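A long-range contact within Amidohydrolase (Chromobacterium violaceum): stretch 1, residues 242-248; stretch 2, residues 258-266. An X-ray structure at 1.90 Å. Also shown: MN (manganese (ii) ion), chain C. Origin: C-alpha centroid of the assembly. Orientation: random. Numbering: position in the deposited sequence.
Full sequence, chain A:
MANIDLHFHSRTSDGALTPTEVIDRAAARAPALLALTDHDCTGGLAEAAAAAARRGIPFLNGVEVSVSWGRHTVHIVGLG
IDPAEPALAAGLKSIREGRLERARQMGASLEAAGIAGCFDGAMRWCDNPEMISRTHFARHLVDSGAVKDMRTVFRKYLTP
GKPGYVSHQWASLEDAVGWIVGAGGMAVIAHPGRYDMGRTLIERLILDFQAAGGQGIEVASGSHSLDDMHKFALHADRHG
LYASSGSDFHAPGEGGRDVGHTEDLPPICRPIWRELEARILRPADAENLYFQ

Stretch 1, residues 242-248: YASSGSD
Stretch 2, residues 258-266: DVGHTEDLP

Residues 242-246 form a β-strand, with phi/psi values running from -82°/144° at Tyr 242 to -159°/151° at Gly 246. The extended path ends at Ser 247 (-77°/-26°), and Asp 248 takes up a left-handed conformation (60°/34°). The second stretch contains no regular helix or strand. It opens with a type II β-turn from Asp 258 to His 261, in which Val 259 (-71°/143°) and Gly 260 (102°/-4°) occupy the central positions. A β-carbon at Gly 260 would be jammed against the carbonyl oxygen of Val 259, so the turn itself calls for glycine. From His 261 onward the chain is extended, first at -144°/145° and -141°/163° for His 261 and Thr 262, then with phi near -60° and psi between 131° and 148° from Glu 263 to Pro 266.

The two segments run in opposite directions: Ser 247 lies beside the turn, Ser 245 and Gly 246 meet Thr 262, and Ala 243 reaches Leu 265. The closest CA atoms are those of Ser 247 and Val 259, 5.7 Å apart. No direct hydrogen bond joins the stretches, so this is not a sheet pairing; the stretches bury 331 Å² between them, both sides summed, and a water bridges them.

Strand alternation sets the pattern for the first contacts. The CA-to-CB bonds of Ala 243 and Ser 245 point toward the second stretch, while that of Ser 244 (chi1 t) points away. Just past the strand, the CA-to-CB bond of Ser 247 also points toward the second stretch. Leu 265, in the m,t rotamer (chi1 -71°, chi2 174°), packs against Ala 243 and Ser 245. Its CD1 lies 3.9 Å from Ala 243 CB in an apolar contact, and its CD2 approaches Ser 245 OG to 3.3 Å, a tight van der Waals approach to a hydroxyl that is hydrogen-bonded to a water.

That water links Ser 245 (chi1 m, -48°) to the second stretch. The water oxygen is hydrogen-bonded to Ser 245 OG at 2.8 Å, and it donates hydrogen bonds to Thr 262 OG1 at 2.8 Å and to Glu 263 O at 2.7 Å. One solvent molecule thus ties a strand hydroxyl to both a side chain and a backbone carbonyl of the second stretch. Direct packing accompanies the bridge, with Ser 245 CB 3.6 Å from Thr 262 OG1.

Thr 262 adopts chi1 p (53°), and its CB points toward the strand. Its methyl CG2 rests 3.6 Å from Gly 246 CA and 3.8 Å from Ser 247 N, packing against the backbone where the strand ends.

Ser 247, also p (62°), nestles against the turn: its CB is 3.7 Å from Asp 258 O and 4.1 Å from His 261 O, and its OG is 3.7 Å from Val 259 CA. The CA-to-CB bonds of Asp 258 and His 261 (both chi1 t) point away from the first stretch. Beyond this contact, Asp 248 OD1 coordinates the manganese ion MN at 2.5 Å, alongside five ligand atoms from elsewhere in the structure.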

# COMPACT_ATOMS: atom_id res chain seq x y z
N TYR A 242 -16.70 1.77 5.26
CA TYR A 242 -15.97 2.66 6.16
C TYR A 242 -14.82 3.33 5.42
O TYR A 242 -14.18 2.72 4.57
CB TYR A 242 -15.45 1.88 7.38
CG TYR A 242 -16.60 1.37 8.21
CD1 TYR A 242 -17.26 2.20 9.11
CD2 TYR A 242 -17.06 0.06 8.07
CE1 TYR A 242 -18.34 1.75 9.85
CE2 TYR A 242 -18.14 -0.41 8.82
CZ TYR A 242 -18.77 0.44 9.71
OH TYR A 242 -19.85 0.01 10.46
N ALA A 243 -14.55 4.59 5.77
CA ALA A 243 -13.56 5.39 5.04
C ALA A 243 -12.21 5.34 5.72
O ALA A 243 -12.11 5.52 6.93
CB ALA A 243 -14.03 6.84 4.91
N SER A 244 -11.18 5.11 4.91
CA SER A 244 -9.83 5.11 5.41
C SER A 244 -9.09 6.31 4.84
O SER A 244 -9.53 6.90 3.84
CB SER A 244 -9.11 3.83 5.02
OG SER A 244 -7.92 3.73 5.76
N SER A 245 -8.01 6.70 5.52
CA SER A 245 -7.16 7.81 5.11
C SER A 245 -5.69 7.38 5.17
O SER A 245 -5.24 6.79 6.17
CB SER A 245 -7.41 8.99 6.04
OG SER A 245 -8.81 9.24 6.21
N GLY A 246 -4.92 7.64 4.12
CA GLY A 246 -3.49 7.45 4.23
C GLY A 246 -2.71 8.23 3.20
O GLY A 246 -3.18 8.46 2.09
N SER A 247 -1.48 8.60 3.55
CA SER A 247 -0.65 9.45 2.72
C SER A 247 -0.06 8.67 1.55
O SER A 247 0.24 9.24 0.50
CB SER A 247 0.50 10.03 3.55
OG SER A 247 1.33 8.98 4.03
N ASP A 248 0.09 7.36 1.75
CA ASP A 248 0.81 6.52 0.79
C ASP A 248 2.24 7.00 0.63
O ASP A 248 2.83 6.88 -0.45
CB ASP A 248 0.10 6.48 -0.57
CG ASP A 248 0.60 5.34 -1.45
OD1 ASP A 248 1.19 4.37 -0.91
OD2 ASP A 248 0.40 5.42 -2.68
N ASP A 258 2.97 14.05 2.83
CA ASP A 258 3.93 13.55 3.81
C ASP A 258 3.26 12.71 4.88
O ASP A 258 2.08 12.89 5.20
CB ASP A 258 4.74 14.68 4.47
CG ASP A 258 5.81 14.14 5.43
OD1 ASP A 258 6.62 13.27 5.01
OD2 ASP A 258 5.81 14.57 6.63
N VAL A 259 4.05 11.82 5.45
CA VAL A 259 3.55 10.81 6.36
C VAL A 259 3.12 11.42 7.70
O VAL A 259 3.74 12.35 8.20
CB VAL A 259 4.62 9.72 6.60
CG1 VAL A 259 5.83 10.30 7.35
CG2 VAL A 259 4.02 8.54 7.35
N GLY A 260 2.04 10.89 8.27
CA GLY A 260 1.62 11.30 9.60
C GLY A 260 0.45 12.27 9.58
O GLY A 260 -0.07 12.65 10.63
N HIS A 261 0.04 12.65 8.38
CA HIS A 261 -1.06 13.60 8.20
C HIS A 261 -1.87 13.22 6.96
O HIS A 261 -1.33 12.73 5.98
CB HIS A 261 -0.50 15.02 8.04
CG HIS A 261 -1.55 16.06 7.85
ND1 HIS A 261 -1.87 16.59 6.61
CD2 HIS A 261 -2.37 16.68 8.74
CE1 HIS A 261 -2.83 17.49 6.75
NE2 HIS A 261 -3.15 17.57 8.03
N THR A 262 -3.18 13.44 7.03
CA THR A 262 -4.05 13.25 5.87
C THR A 262 -5.10 14.35 5.86
O THR A 262 -5.32 15.03 6.87
CB THR A 262 -4.75 11.88 5.89
OG1 THR A 262 -5.42 11.72 7.15
CG2 THR A 262 -3.76 10.74 5.68
N GLU A 263 -5.74 14.53 4.70
CA GLU A 263 -6.86 15.46 4.57
C GLU A 263 -8.04 14.98 5.41
O GLU A 263 -8.33 13.79 5.44
CB GLU A 263 -7.30 15.52 3.10
CG GLU A 263 -6.28 16.13 2.16
CD GLU A 263 -5.92 17.55 2.57
OE1 GLU A 263 -6.85 18.34 2.86
OE2 GLU A 263 -4.71 17.87 2.63
N ASP A 264 -8.72 15.92 6.07
CA ASP A 264 -9.93 15.62 6.82
C ASP A 264 -10.95 14.91 5.93
O ASP A 264 -11.24 15.36 4.83
CB ASP A 264 -10.57 16.91 7.35
CG ASP A 264 -9.77 17.59 8.43
OD1 ASP A 264 -8.86 16.95 9.02
OD2 ASP A 264 -10.06 18.77 8.71
N LEU A 265 -11.51 13.81 6.43
CA LEU A 265 -12.58 13.11 5.71
C LEU A 265 -13.82 13.99 5.57
O LEU A 265 -14.15 14.75 6.48
CB LEU A 265 -12.96 11.82 6.44
CG LEU A 265 -11.98 10.64 6.43
CD1 LEU A 265 -12.52 9.54 7.33
CD2 LEU A 265 -11.73 10.14 5.01
N PRO A 266 -14.51 13.89 4.43
CA PRO A 266 -15.80 14.56 4.27
C PRO A 266 -16.74 14.15 5.40
O PRO A 266 -16.64 13.03 5.90
CB PRO A 266 -16.32 14.01 2.93
CG PRO A 266 -15.07 13.65 2.17
CD PRO A 266 -14.11 13.15 3.21
MN MN C . 0.93 1.94 -1.00
O HOH W 1 -8.23 11.76 7.23